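Local coordinates for protein uronate isomerase (Caulobacter crescentus, PDB 2Q01) that catalyses the isomerisation of D-glucuronate to D-fructuronate, and of galacturonate to tagaturonate, in pentose and glucuronate interconversion, at residues I38-H43 with K468-D473; L168-G173 with Q179-I184; N164-A169 with D473-W478; T195-D200 with E233-R238. All blocks are in the same frame, centred on the assembly; numbering follows the deposited sequence.

The four contacts lie on or next to the three-stranded parallel sheet 37-39, 165-169, 192-194 of a TIM-barrel-like fold, and illustrate how neighbouring parallel strands are bound to the rest of the chain. Contacts 1 and 3, their centres about 9 Å apart, each join an early strand to the region beyond helix 451-469; their segments alternate along the chain, so the C-terminal region returns to both strands. Contact 2 closes before contact 4 opens, and both fall between the ends of contact 1. Contact 2 belongs to a local beta-alpha-beta unit, and its centre lies about 13 Å from those of contacts 3 and 4. Backbone bonds from Glu172 to Ala196 and Arg198 tie it to contact 4.

Contact 1 (I38-H43 with K468-D473); sequences ISPHGH and KAYKLD
Pro40 and Tyr470 have the nearest CA atoms across the segments, 7.0 Å apart, where the chain leaving strand 37-39 faces the turn after helix 451-469. That turn is a Schellman motif with Lys471 as its C-prime residue, and Lys471 N bonds to Lys468 O at 3.2 Å. Tyr470 places its CG anti to the carbonyl carbon (chi1 -73°), which presents one face of the ring to the proline. Pro40 CB stands 3.5 Å from the centroid of the Tyr470 ring, only 9° off the ring normal: a CH-pi contact over the centre of the face. Pro40 CG lies over the same face, toward the CD1/CE1 edge, 3.6 Å from Tyr470 CE1. Beside this pair, Ile38 CG2 meets Leu472 CD2 at 3.8 Å, the two side chains running antiparallel and touching at these methyls. Immediately after Pro40 comes His41-Gly42-His43, consistent with the His-X-His metal-binding motif of the superfamily, though no metal is seen bound there in this structure. Tyr470 O is held in turn by Thr248 OG1. No hydrogen bond crosses between the segments; the contact is buried and apolar, and its cohesion rests on close fit and on C-H groups facing the aromatic pi cloud.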
loop_
_atom_site.group_PDB
_atom_site.type_symbol
_atom_site.label_atom_id
_atom_site.label_comp_id
_atom_site.label_asym_id
_atom_site.label_seq_id
_atom_site.Cartn_x
_atom_site.Cartn_y
_atom_site.Cartn_z
ATOM N N ILE B 38 22.916 -13.071 15.067
ATOM C CA ILE B 38 22.743 -14.179 14.131
ATOM C C ILE B 38 22.391 -13.602 12.769
ATOM O O ILE B 38 21.354 -12.943 12.600
ATOM C CB ILE B 38 21.669 -15.174 14.597
ATOM C CG1 ILE B 38 22.083 -15.795 15.928
ATOM C CG2 ILE B 38 21.448 -16.263 13.548
ATOM C CD1 ILE B 38 20.926 -16.335 16.700
ATOM N N SER B 39 23.276 -13.852 11.812
ATOM C CA SER B 39 23.193 -13.239 10.499
ATOM C C SER B 39 23.122 -14.311 9.396
ATOM O O SER B 39 24.125 -14.610 8.745
ATOM C CB SER B 39 24.386 -12.301 10.305
ATOM O OG SER B 39 24.301 -11.612 9.077
ATOM N N PRO B 40 21.917 -14.869 9.163
ATOM C CA PRO B 40 21.779 -16.093 8.378
ATOM C C PRO B 40 21.718 -15.896 6.854
ATOM O O PRO B 40 21.698 -16.881 6.115
ATOM C CB PRO B 40 20.477 -16.686 8.906
ATOM C CG PRO B 40 19.678 -15.506 9.382
ATOM C CD PRO B 40 20.607 -14.355 9.609
ATOM N N HIS B 41 21.703 -14.643 6.395
ATOM C CA HIS B 41 21.812 -14.334 4.972
ATOM C C HIS B 41 22.536 -13.014 4.739
ATOM O O HIS B 41 22.095 -11.961 5.212
ATOM C CB HIS B 41 20.433 -14.298 4.305
ATOM C CG HIS B 41 20.489 -14.076 2.824
ATOM N ND1 HIS B 41 20.056 -12.910 2.228
ATOM C CD2 HIS B 41 20.945 -14.863 1.820
ATOM C CE1 HIS B 41 20.231 -12.995 0.921
ATOM N NE2 HIS B 41 20.771 -14.169 0.648
ATOM N N GLY B 42 23.639 -13.073 3.995
ATOM C CA GLY B 42 24.431 -11.881 3.701
ATOM C C GLY B 42 25.471 -12.059 2.612
ATOM O O GLY B 42 25.629 -13.155 2.062
ATOM N N HIS B 43 26.196 -10.977 2.321
ATOM C CA HIS B 43 27.115 -10.932 1.182
ATOM C C HIS B 43 28.532 -10.463 1.515
ATOM O O HIS B 43 29.183 -9.814 0.694
ATOM C CB HIS B 43 26.524 -10.065 0.064
ATOM C CG HIS B 43 25.225 -10.578 -0.470
ATOM N ND1 HIS B 43 25.151 -11.499 -1.493
ATOM C CD2 HIS B 43 23.948 -10.309 -0.113
ATOM C CE1 HIS B 43 23.883 -11.771 -1.747
ATOM N NE2 HIS B 43 23.133 -11.063 -0.922
ATOM N N LYS B 468 15.934 -21.450 14.891
ATOM C CA LYS B 468 15.053 -22.559 14.509
ATOM C C LYS B 468 14.804 -22.609 13.007
ATOM O O LYS B 468 14.928 -23.671 12.395
ATOM C CB LYS B 468 13.721 -22.519 15.272
ATOM C CG LYS B 468 13.723 -23.382 16.523
ATOM C CD LYS B 468 12.350 -23.470 17.180
ATOM C CE LYS B 468 12.435 -24.271 18.477
ATOM N NZ LYS B 468 11.165 -24.263 19.252
ATOM N N ALA B 469 14.496 -21.449 12.429
ATOM C CA ALA B 469 14.110 -21.335 11.023
ATOM C C ALA B 469 15.235 -21.701 10.068
ATOM O O ALA B 469 14.993 -22.321 9.029
ATOM C CB ALA B 469 13.605 -19.941 10.731
ATOM N N TYR B 470 16.457 -21.326 10.436
ATOM C CA TYR B 470 17.639 -21.608 9.629
ATOM C C TYR B 470 18.416 -22.824 10.120
ATOM O O TYR B 470 19.571 -22.997 9.757
ATOM C CB TYR B 470 18.552 -20.383 9.576
ATOM C CG TYR B 470 18.005 -19.290 8.705
ATOM C CD1 TYR B 470 17.192 -18.291 9.233
ATOM C CD2 TYR B 470 18.286 -19.261 7.340
ATOM C CE1 TYR B 470 16.671 -17.295 8.416
ATOM C CE2 TYR B 470 17.775 -18.269 6.522
ATOM C CZ TYR B 470 16.971 -17.290 7.068
ATOM O OH TYR B 470 16.472 -16.306 6.255
ATOM N N LYS B 471 17.772 -23.646 10.952
ATOM C CA LYS B 471 18.323 -24.917 11.451
ATOM C C LYS B 471 19.748 -24.785 12.018
ATOM O O LYS B 471 20.629 -25.608 11.757
ATOM C CB LYS B 471 18.221 -26.011 10.375
ATOM C CG LYS B 471 16.793 -26.276 9.873
ATOM C CD LYS B 471 16.790 -27.242 8.696
ATOM C CE LYS B 471 15.372 -27.558 8.234
ATOM N NZ LYS B 471 15.337 -28.645 7.200
ATOM N N LEU B 472 19.943 -23.726 12.800
ATOM C CA LEU B 472 21.240 -23.358 13.355
ATOM C C LEU B 472 21.472 -23.918 14.761
ATOM O O LEU B 472 22.441 -23.547 15.433
ATOM C CB LEU B 472 21.365 -21.830 13.366
ATOM C CG LEU B 472 22.216 -21.092 12.329
ATOM C CD1 LEU B 472 22.381 -21.859 11.044
ATOM C CD2 LEU B 472 21.602 -19.744 12.050
ATOM N N ASP B 473 20.592 -24.825 15.184
ATOM C CA ASP B 473 20.610 -25.381 16.538
ATOM C C ASP B 473 21.728 -26.395 16.792
ATOM O O ASP B 473 22.072 -26.662 17.946
ATOM C CB ASP B 473 19.245 -25.982 16.886
ATOM C CG ASP B 473 18.189 -24.917 17.167
ATOM O OD1 ASP B 473 17.003 -25.153 16.844
ATOM O OD2 ASP B 473 18.538 -23.845 17.713
#

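Contact 2 (L168-G173 with Q179-I184); sequences LATTEG and QHHAAI
Thr170 and His181 link the chain leaving strand 165-169 to helix 179-186, within a beta-alpha-beta unit that the parallel strand 192-194 completes. In the first shell, His181 NE2 donates to Thr170 OG1 at 2.8 Å, the hydroxyl oxygen lying almost exactly in the imidazole plane, 1° out of it. Thr170 carries OG1 between the backbone N and the carbonyl carbon (chi1 74°), the rotamer that brings it to the ring edge. The same oxygen donates to Glu172 OE1 at 2.7 Å, approaching from above the carboxylate plane, 38° out of it. A short polar relay therefore runs from imidazole through hydroxyl to carboxylate, and the acid would probably polarise the hydroxyl between them. Farther out, Ile194 O of strand 192-194 makes a weak secondary hydrogen bond with His181 NE2, and His181 also touches Pro46. Backbone bonding of Thr170 to Ile194 and of Glu172 to Ala196 pairs this part of the chain with the neighbouring strand 192-194 and the loop after it. The carboxylate also borders the imidazole edge beside NE2, with Glu172 OE1 3.7 Å from His181 CE1.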
loop_
_atom_site.group_PDB
_atom_site.type_symbol
_atom_site.label_atom_id
_atom_site.label_comp_id
_atom_site.label_asym_id
_atom_site.label_seq_id
_atom_site.Cartn_x
_atom_site.Cartn_y
_atom_site.Cartn_z
ATOM N N LEU B 168 27.610 -16.073 10.900
ATOM C CA LEU B 168 27.593 -15.213 9.718
ATOM C C LEU B 168 27.565 -16.082 8.470
ATOM O O LEU B 168 28.426 -16.938 8.291
ATOM C CB LEU B 168 28.824 -14.300 9.693
ATOM C CG LEU B 168 28.991 -13.288 8.557
ATOM C CD1 LEU B 168 27.836 -12.295 8.524
ATOM C CD2 LEU B 168 30.309 -12.548 8.704
ATOM N N ALA B 169 26.573 -15.865 7.614
ATOM C CA ALA B 169 26.492 -16.594 6.350
ATOM C C ALA B 169 26.891 -15.715 5.171
ATOM O O ALA B 169 26.490 -14.553 5.081
ATOM C CB ALA B 169 25.091 -17.178 6.141
ATOM N N THR B 170 27.697 -16.278 4.279
ATOM C CA THR B 170 28.030 -15.638 3.011
ATOM C C THR B 170 27.239 -16.325 1.883
ATOM O O THR B 170 26.532 -17.299 2.128
ATOM C CB THR B 170 29.550 -15.682 2.742
ATOM O OG1 THR B 170 29.932 -17.008 2.367
ATOM C CG2 THR B 170 30.331 -15.275 3.985
ATOM N N THR B 171 27.345 -15.819 0.657
ATOM C CA THR B 171 26.532 -16.339 -0.452
ATOM C C THR B 171 27.374 -16.671 -1.691
ATOM O O THR B 171 27.972 -15.778 -2.301
ATOM C CB THR B 171 25.380 -15.361 -0.800
ATOM O OG1 THR B 171 24.606 -15.098 0.377
ATOM C CG2 THR B 171 24.469 -15.937 -1.858
ATOM N N GLU B 172 27.425 -17.958 -2.041
ATOM C CA GLU B 172 28.200 -18.433 -3.200
ATOM C C GLU B 172 27.336 -19.250 -4.151
ATOM O O GLU B 172 26.348 -19.854 -3.739
ATOM C CB GLU B 172 29.410 -19.291 -2.786
ATOM C CG GLU B 172 29.975 -19.084 -1.374
ATOM C CD GLU B 172 30.732 -17.784 -1.182
ATOM O OE1 GLU B 172 30.304 -16.988 -0.327
ATOM O OE2 GLU B 172 31.759 -17.562 -1.862
ATOM N N GLY B 173 27.715 -19.264 -5.426
ATOM C CA GLY B 173 27.084 -20.130 -6.415
ATOM C C GLY B 173 27.764 -21.486 -6.490
ATOM O O GLY B 173 28.851 -21.661 -5.944
ATOM N N GLN B 179 36.753 -22.529 -1.009
ATOM C CA GLN B 179 38.145 -22.411 -0.596
ATOM C C GLN B 179 38.309 -21.702 0.751
ATOM O O GLN B 179 38.954 -22.219 1.664
ATOM C CB GLN B 179 38.861 -21.608 -1.685
ATOM C CG GLN B 179 40.370 -21.671 -1.703
ATOM C CD GLN B 179 40.970 -20.752 -2.756
ATOM O OE1 GLN B 179 42.147 -20.394 -2.682
ATOM N NE2 GLN B 179 40.162 -20.359 -3.739
ATOM N N HIS B 180 37.716 -20.519 0.861
ATOM C CA HIS B 180 37.927 -19.648 2.009
ATOM C C HIS B 180 37.159 -20.102 3.238
ATOM O O HIS B 180 37.558 -19.811 4.357
ATOM C CB HIS B 180 37.584 -18.206 1.644
ATOM C CG HIS B 180 38.344 -17.701 0.460
ATOM N ND1 HIS B 180 39.703 -17.472 0.494
ATOM C CD2 HIS B 180 37.943 -17.407 -0.798
ATOM C CE1 HIS B 180 40.104 -17.048 -0.691
ATOM N NE2 HIS B 180 39.056 -17.000 -1.493
ATOM N N HIS B 181 36.069 -20.829 3.019
ATOM C CA HIS B 181 35.309 -21.420 4.110
ATOM C C HIS B 181 36.040 -22.594 4.737
ATOM O O HIS B 181 35.986 -22.773 5.950
ATOM C CB HIS B 181 33.941 -21.869 3.617
ATOM C CG HIS B 181 33.039 -20.737 3.258
ATOM N ND1 HIS B 181 33.042 -20.156 2.010
ATOM C CD2 HIS B 181 32.120 -20.064 3.987
ATOM C CE1 HIS B 181 32.148 -19.186 1.979
ATOM N NE2 HIS B 181 31.581 -19.103 3.169
ATOM N N ALA B 182 36.704 -23.398 3.905
ATOM C CA ALA B 182 37.533 -24.509 4.385
ATOM C C ALA B 182 38.707 -24.009 5.221
ATOM O O ALA B 182 39.078 -24.638 6.209
ATOM C CB ALA B 182 38.026 -25.356 3.220
ATOM N N ALA B 183 39.268 -22.867 4.828
ATOM C CA ALA B 183 40.399 -22.265 5.529
ATOM C C ALA B 183 39.990 -21.668 6.871
ATOM O O ALA B 183 40.793 -21.634 7.803
ATOM C CB ALA B 183 41.059 -21.214 4.661
ATOM N N ILE B 184 38.746 -21.199 6.957
ATOM C CA ILE B 184 38.196 -20.644 8.189
ATOM C C ILE B 184 38.026 -21.750 9.225
ATOM O O ILE B 184 38.423 -21.591 10.383
ATOM C CB ILE B 184 36.857 -19.893 7.944
ATOM C CG1 ILE B 184 37.124 -18.501 7.360
ATOM C CG2 ILE B 184 36.041 -19.756 9.241
ATOM C CD1 ILE B 184 35.920 -17.880 6.655
#

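Contact 3 (N164-A169 with D473-W478); sequences NIETLA and DQRPDW
Arg475, early in the irregular chain that follows helix 451-469, reaches Glu166 and Thr167 with its guanidinium. The arginine chain bends at chi2 and again at chi3 (-88°), bringing NH2 to the point where the chain changes direction at Glu166. Arg475 NH2 donates to Glu166 O at 2.7 Å, with an N-H...O angle of 159°. The carbonyl oxygen lies close to the guanidinium plane, yet the donor stands above the carbonyl plane, 56° out of it, so the bond misses the lone-pair directions. Glu166 CG packs 3.3 Å from the same NH2, but the glutamate carboxylate goes elsewhere, to a salt bridge between Glu166 OE1 and Lys467 NZ. Thr167 OG1 sits at the guanidinium edge without bonding to it; its hydrogen bond is with His192 ND1. Arg475 NE is also engaged, by Arg480 O. A leucine in place of Arg475 would probably leave Glu166 O without this donor and release the tail around Arg480 from its guanidinium tie. Next, Pro476 CG lies over one face of the Trp478 indole, toward its rim. Arg475, Pro476 and Trp478 all meet His192, so this C-terminal loop lies against strands 165-169 and 192-194, continuing from helix 451-469.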
loop_
_atom_site.group_PDB
_atom_site.type_symbol
_atom_site.label_atom_id
_atom_site.label_comp_id
_atom_site.label_asym_id
_atom_site.label_seq_id
_atom_site.Cartn_x
_atom_site.Cartn_y
_atom_site.Cartn_z
ATOM N N ASN B 164 30.380 -9.634 18.490
ATOM C CA ASN B 164 29.639 -10.731 19.114
ATOM C C ASN B 164 28.764 -11.445 18.088
ATOM O O ASN B 164 27.587 -11.719 18.321
ATOM C CB ASN B 164 28.841 -10.258 20.349
ATOM C CG ASN B 164 28.458 -11.399 21.285
ATOM O OD1 ASN B 164 27.525 -11.269 22.080
ATOM N ND2 ASN B 164 29.174 -12.520 21.193
ATOM N N ILE B 165 29.354 -11.728 16.932
ATOM C CA ILE B 165 28.650 -12.455 15.895
ATOM C C ILE B 165 28.744 -13.933 16.213
ATOM O O ILE B 165 29.833 -14.476 16.385
ATOM C CB ILE B 165 29.180 -12.126 14.486
ATOM C CG1 ILE B 165 29.061 -10.617 14.231
ATOM C CG2 ILE B 165 28.412 -12.927 13.417
ATOM C CD1 ILE B 165 29.936 -10.075 13.113
ATOM N N GLU B 166 27.584 -14.566 16.325
ATOM C CA GLU B 166 27.516 -15.991 16.573
ATOM C C GLU B 166 27.622 -16.762 15.263
ATOM O O GLU B 166 28.440 -17.672 15.142
ATOM C CB GLU B 166 26.224 -16.334 17.299
ATOM C CG GLU B 166 26.128 -17.791 17.679
ATOM C CD GLU B 166 25.285 -18.019 18.903
ATOM O OE1 GLU B 166 24.329 -18.807 18.798
ATOM O OE2 GLU B 166 25.579 -17.420 19.964
ATOM N N THR B 167 26.793 -16.379 14.292
ATOM C CA THR B 167 26.749 -17.002 12.972
ATOM C C THR B 167 26.752 -15.915 11.906
ATOM O O THR B 167 26.004 -14.943 12.009
ATOM C CB THR B 167 25.472 -17.867 12.816
ATOM O OG1 THR B 167 25.477 -18.906 13.803
ATOM C CG2 THR B 167 25.372 -18.489 11.422
ATOM N N LEU B 168 27.610 -16.073 10.900
ATOM C CA LEU B 168 27.593 -15.213 9.718
ATOM C C LEU B 168 27.565 -16.082 8.470
ATOM O O LEU B 168 28.426 -16.938 8.291
ATOM C CB LEU B 168 28.824 -14.300 9.693
ATOM C CG LEU B 168 28.991 -13.288 8.557
ATOM C CD1 LEU B 168 27.836 -12.295 8.524
ATOM C CD2 LEU B 168 30.309 -12.548 8.704
ATOM N N ALA B 169 26.573 -15.865 7.614
ATOM C CA ALA B 169 26.492 -16.594 6.350
ATOM C C ALA B 169 26.891 -15.715 5.171
ATOM O O ALA B 169 26.490 -14.553 5.081
ATOM C CB ALA B 169 25.091 -17.178 6.141
ATOM N N ASP B 473 20.592 -24.825 15.184
ATOM C CA ASP B 473 20.610 -25.381 16.538
ATOM C C ASP B 473 21.728 -26.395 16.792
ATOM O O ASP B 473 22.072 -26.662 17.946
ATOM C CB ASP B 473 19.245 -25.982 16.886
ATOM C CG ASP B 473 18.189 -24.917 17.167
ATOM O OD1 ASP B 473 17.003 -25.153 16.844
ATOM O OD2 ASP B 473 18.538 -23.845 17.713
ATOM N N GLN B 474 22.288 -26.958 15.724
ATOM C CA GLN B 474 23.466 -27.812 15.841
ATOM C C GLN B 474 24.703 -27.047 15.393
ATOM O O GLN B 474 24.941 -26.894 14.193
ATOM C CB GLN B 474 23.330 -29.101 15.015
ATOM C CG GLN B 474 22.158 -30.002 15.382
ATOM C CD GLN B 474 21.057 -29.989 14.332
ATOM O OE1 GLN B 474 20.883 -30.959 13.594
ATOM N NE2 GLN B 474 20.315 -28.886 14.254
ATOM N N ARG B 475 25.473 -26.549 16.360
ATOM C CA ARG B 475 26.786 -25.978 16.076
ATOM C C ARG B 475 27.726 -27.106 15.676
ATOM O O ARG B 475 27.711 -28.173 16.297
ATOM C CB ARG B 475 27.369 -25.258 17.299
ATOM C CG ARG B 475 26.745 -23.915 17.629
ATOM C CD ARG B 475 27.251 -22.802 16.730
ATOM N NE ARG B 475 28.468 -22.169 17.234
ATOM C CZ ARG B 475 28.800 -20.902 16.985
ATOM N NH1 ARG B 475 29.922 -20.383 17.473
ATOM N NH2 ARG B 475 28.001 -20.146 16.251
ATOM N N PRO B 476 28.537 -26.885 14.628
ATOM C CA PRO B 476 29.541 -27.884 14.307
ATOM C C PRO B 476 30.748 -27.778 15.241
ATOM O O PRO B 476 30.926 -26.757 15.913
ATOM C CB PRO B 476 29.930 -27.546 12.863
ATOM C CG PRO B 476 29.065 -26.385 12.443
ATOM C CD PRO B 476 28.575 -25.752 13.688
ATOM N N ASP B 477 31.561 -28.832 15.270
ATOM C CA ASP B 477 32.714 -28.932 16.168
ATOM C C ASP B 477 33.825 -27.937 15.838
ATOM O O ASP B 477 34.603 -27.563 16.717
ATOM C CB ASP B 477 33.285 -30.357 16.148
ATOM C CG ASP B 477 32.239 -31.419 16.464
ATOM O OD1 ASP B 477 32.419 -32.150 17.463
ATOM O OD2 ASP B 477 31.239 -31.527 15.717
ATOM N N TRP B 478 33.886 -27.511 14.576
ATOM C CA TRP B 478 34.944 -26.617 14.098
ATOM C C TRP B 478 34.786 -25.158 14.526
ATOM O O TRP B 478 35.730 -24.367 14.419
ATOM C CB TRP B 478 35.113 -26.720 12.573
ATOM C CG TRP B 478 33.872 -26.477 11.738
ATOM C CD1 TRP B 478 33.077 -27.426 11.169
ATOM C CD2 TRP B 478 33.316 -25.204 11.350
ATOM N NE1 TRP B 478 32.058 -26.833 10.458
ATOM C CE2 TRP B 478 32.182 -25.471 10.554
ATOM C CE3 TRP B 478 33.670 -23.866 11.595
ATOM C CZ2 TRP B 478 31.392 -24.452 10.008
ATOM C CZ3 TRP B 478 32.890 -22.856 11.048
ATOM C CH2 TRP B 478 31.761 -23.156 10.265
#

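Contact 4 (T195-D200 with E233-R238); sequences TAYRPD and EAHRLR
A chi1 of -170° swings the Tyr197 ring out toward helix 228-244, with CG anti to the backbone N, while chi1 of -88° in His235 brings its imidazole to the phenol. Tyr197 OH and His235 ND1 are 2.6 Å apart in a hydrogen bond whose donor could be either group. The two side chains cross at about a right angle, and each meets the other at a ring edge: ND1 lies in the plane of the tyrosine ring. The second imidazole nitrogen, His235 NE2, is bonded to Tyr231 OH, so hydroxyls of two tyrosines hold the ring from both nitrogens and fix its rotation. A phenylalanine in place of Tyr197 would probably leave His235 ND1 without its mate and let the imidazole turn more easily.

In the TIM-barrel-like fold this loop, directly after strand 192-194, bridges two parallel sheets: the Tyr197 backbone bonds to Ser249 and Asp251 of the 249-252 region, while Ala196 bonds back to Glu172. Arg198 adds a salt bridge to Asp251. Around the phenol, Arg238 CB approaches the ring edge, 3.9 Å from Tyr197 CE1, before its guanidinium leads away to Pro174 O. Phe242 meets the tyrosine edge-to-face. Two residues farther along the loop, Pro199 CB packs against His235 CE1 at 3.7 Å, and Met295 of helix 281-302 touches both Tyr197 and His235.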
loop_
_atom_site.group_PDB
_atom_site.type_symbol
_atom_site.label_atom_id
_atom_site.label_comp_id
_atom_site.label_asym_id
_atom_site.label_seq_id
_atom_site.Cartn_x
_atom_site.Cartn_y
_atom_site.Cartn_z
ATOM N N THR B 195 28.084 -20.701 4.594
ATOM C CA THR B 195 27.728 -20.292 3.241
ATOM C C THR B 195 26.237 -20.500 2.952
ATOM O O THR B 195 25.502 -21.037 3.781
ATOM C CB THR B 195 28.619 -21.011 2.194
ATOM O OG1 THR B 195 28.249 -20.595 0.878
ATOM C CG2 THR B 195 28.497 -22.529 2.308
ATOM N N ALA B 196 25.798 -20.033 1.786
ATOM C CA ALA B 196 24.442 -20.269 1.302
ATOM C C ALA B 196 24.500 -20.595 -0.186
ATOM O O ALA B 196 25.311 -20.027 -0.915
ATOM C CB ALA B 196 23.566 -19.053 1.552
ATOM N N TYR B 197 23.639 -21.515 -0.621
ATOM C CA TYR B 197 23.621 -22.003 -2.001
ATOM C C TYR B 197 22.774 -21.123 -2.918
ATOM O O TYR B 197 21.549 -21.111 -2.810
ATOM C CB TYR B 197 23.085 -23.435 -2.019
ATOM C CG TYR B 197 23.229 -24.172 -3.335
ATOM C CD1 TYR B 197 24.446 -24.743 -3.700
ATOM C CD2 TYR B 197 22.140 -24.337 -4.190
ATOM C CE1 TYR B 197 24.585 -25.436 -4.883
ATOM C CE2 TYR B 197 22.268 -25.035 -5.387
ATOM C CZ TYR B 197 23.497 -25.583 -5.720
ATOM O OH TYR B 197 23.662 -26.270 -6.888
ATOM N N ARG B 198 23.421 -20.399 -3.830
ATOM C CA ARG B 198 22.711 -19.499 -4.742
ATOM C C ARG B 198 22.941 -19.873 -6.210
ATOM O O ARG B 198 23.844 -19.335 -6.849
ATOM C CB ARG B 198 23.136 -18.054 -4.502
ATOM C CG ARG B 198 22.170 -17.026 -5.065
ATOM C CD ARG B 198 22.867 -15.719 -5.358
ATOM N NE ARG B 198 21.933 -14.715 -5.861
ATOM C CZ ARG B 198 21.364 -13.767 -5.119
ATOM N NH1 ARG B 198 21.632 -13.666 -3.821
ATOM N NH2 ARG B 198 20.523 -12.910 -5.684
ATOM N N PRO B 199 22.104 -20.777 -6.758
ATOM C CA PRO B 199 22.321 -21.336 -8.094
ATOM C C PRO B 199 21.911 -20.456 -9.284
ATOM O O PRO B 199 21.943 -20.928 -10.420
ATOM C CB PRO B 199 21.493 -22.621 -8.063
ATOM C CG PRO B 199 20.389 -22.330 -7.125
ATOM C CD PRO B 199 20.896 -21.334 -6.122
ATOM N N ASP B 200 21.571 -19.194 -9.019
ATOM C CA ASP B 200 21.025 -18.248 -10.008
ATOM C C ASP B 200 21.718 -18.188 -11.367
ATOM O O ASP B 200 21.049 -18.082 -12.394
ATOM C CB ASP B 200 20.990 -16.832 -9.418
ATOM C CG ASP B 200 19.965 -16.678 -8.308
ATOM O OD1 ASP B 200 19.273 -17.665 -7.960
ATOM O OD2 ASP B 200 19.856 -15.551 -7.784
ATOM N N GLU B 233 22.265 -33.953 -10.941
ATOM C CA GLU B 233 23.295 -34.574 -10.099
ATOM C C GLU B 233 24.385 -33.597 -9.686
ATOM O O GLU B 233 24.895 -33.674 -8.574
ATOM C CB GLU B 233 23.933 -35.789 -10.775
ATOM C CG GLU B 233 23.461 -37.124 -10.211
ATOM C CD GLU B 233 23.726 -37.266 -8.717
ATOM O OE1 GLU B 233 24.883 -37.053 -8.291
ATOM O OE2 GLU B 233 22.776 -37.595 -7.971
ATOM N N ALA B 234 24.727 -32.684 -10.590
ATOM C CA ALA B 234 25.709 -31.644 -10.316
ATOM C C ALA B 234 25.223 -30.660 -9.255
ATOM O O ALA B 234 26.024 -30.139 -8.488
ATOM C CB ALA B 234 26.065 -30.914 -11.590
ATOM N N HIS B 235 23.914 -30.414 -9.216
ATOM C CA HIS B 235 23.312 -29.566 -8.189
ATOM C C HIS B 235 23.289 -30.248 -6.828
ATOM O O HIS B 235 23.505 -29.597 -5.806
ATOM C CB HIS B 235 21.891 -29.179 -8.574
ATOM C CG HIS B 235 21.798 -27.938 -9.400
ATOM N ND1 HIS B 235 22.149 -26.696 -8.918
ATOM C CD2 HIS B 235 21.351 -27.739 -10.662
ATOM C CE1 HIS B 235 21.945 -25.787 -9.855
ATOM N NE2 HIS B 235 21.458 -26.393 -10.921
ATOM N N ARG B 236 23.018 -31.552 -6.823
ATOM C CA ARG B 236 22.991 -32.337 -5.594
ATOM C C ARG B 236 24.371 -32.433 -4.956
ATOM O O ARG B 236 24.510 -32.250 -3.744
ATOM C CB ARG B 236 22.439 -33.733 -5.851
ATOM C CG ARG B 236 20.947 -33.777 -6.065
ATOM C CD ARG B 236 20.440 -35.215 -6.130
ATOM N NE ARG B 236 19.260 -35.306 -6.988
ATOM C CZ ARG B 236 19.271 -35.740 -8.247
ATOM N NH1 ARG B 236 20.399 -36.158 -8.813
ATOM N NH2 ARG B 236 18.141 -35.767 -8.940
ATOM N N LEU B 237 25.383 -32.701 -5.781
ATOM C CA LEU B 237 26.766 -32.796 -5.322
ATOM C C LEU B 237 27.305 -31.463 -4.805
ATOM O O LEU B 237 28.067 -31.435 -3.837
ATOM C CB LEU B 237 27.673 -33.343 -6.430
ATOM C CG LEU B 237 27.513 -34.802 -6.874
ATOM C CD1 LEU B 237 28.575 -35.140 -7.902
ATOM C CD2 LEU B 237 27.563 -35.791 -5.707
ATOM N N ARG B 238 26.907 -30.366 -5.445
ATOM C CA ARG B 238 27.339 -29.039 -5.012
ATOM C C ARG B 238 26.629 -28.596 -3.742
ATOM O O ARG B 238 27.246 -28.002 -2.870
ATOM C CB ARG B 238 27.179 -27.998 -6.128
ATOM C CG ARG B 238 28.211 -28.134 -7.247
ATOM C CD ARG B 238 29.615 -28.216 -6.703
ATOM N NE ARG B 238 30.126 -26.912 -6.301
ATOM C CZ ARG B 238 31.138 -26.730 -5.458
ATOM N NH1 ARG B 238 31.539 -25.501 -5.164
ATOM N NH2 ARG B 238 31.743 -27.773 -4.908
#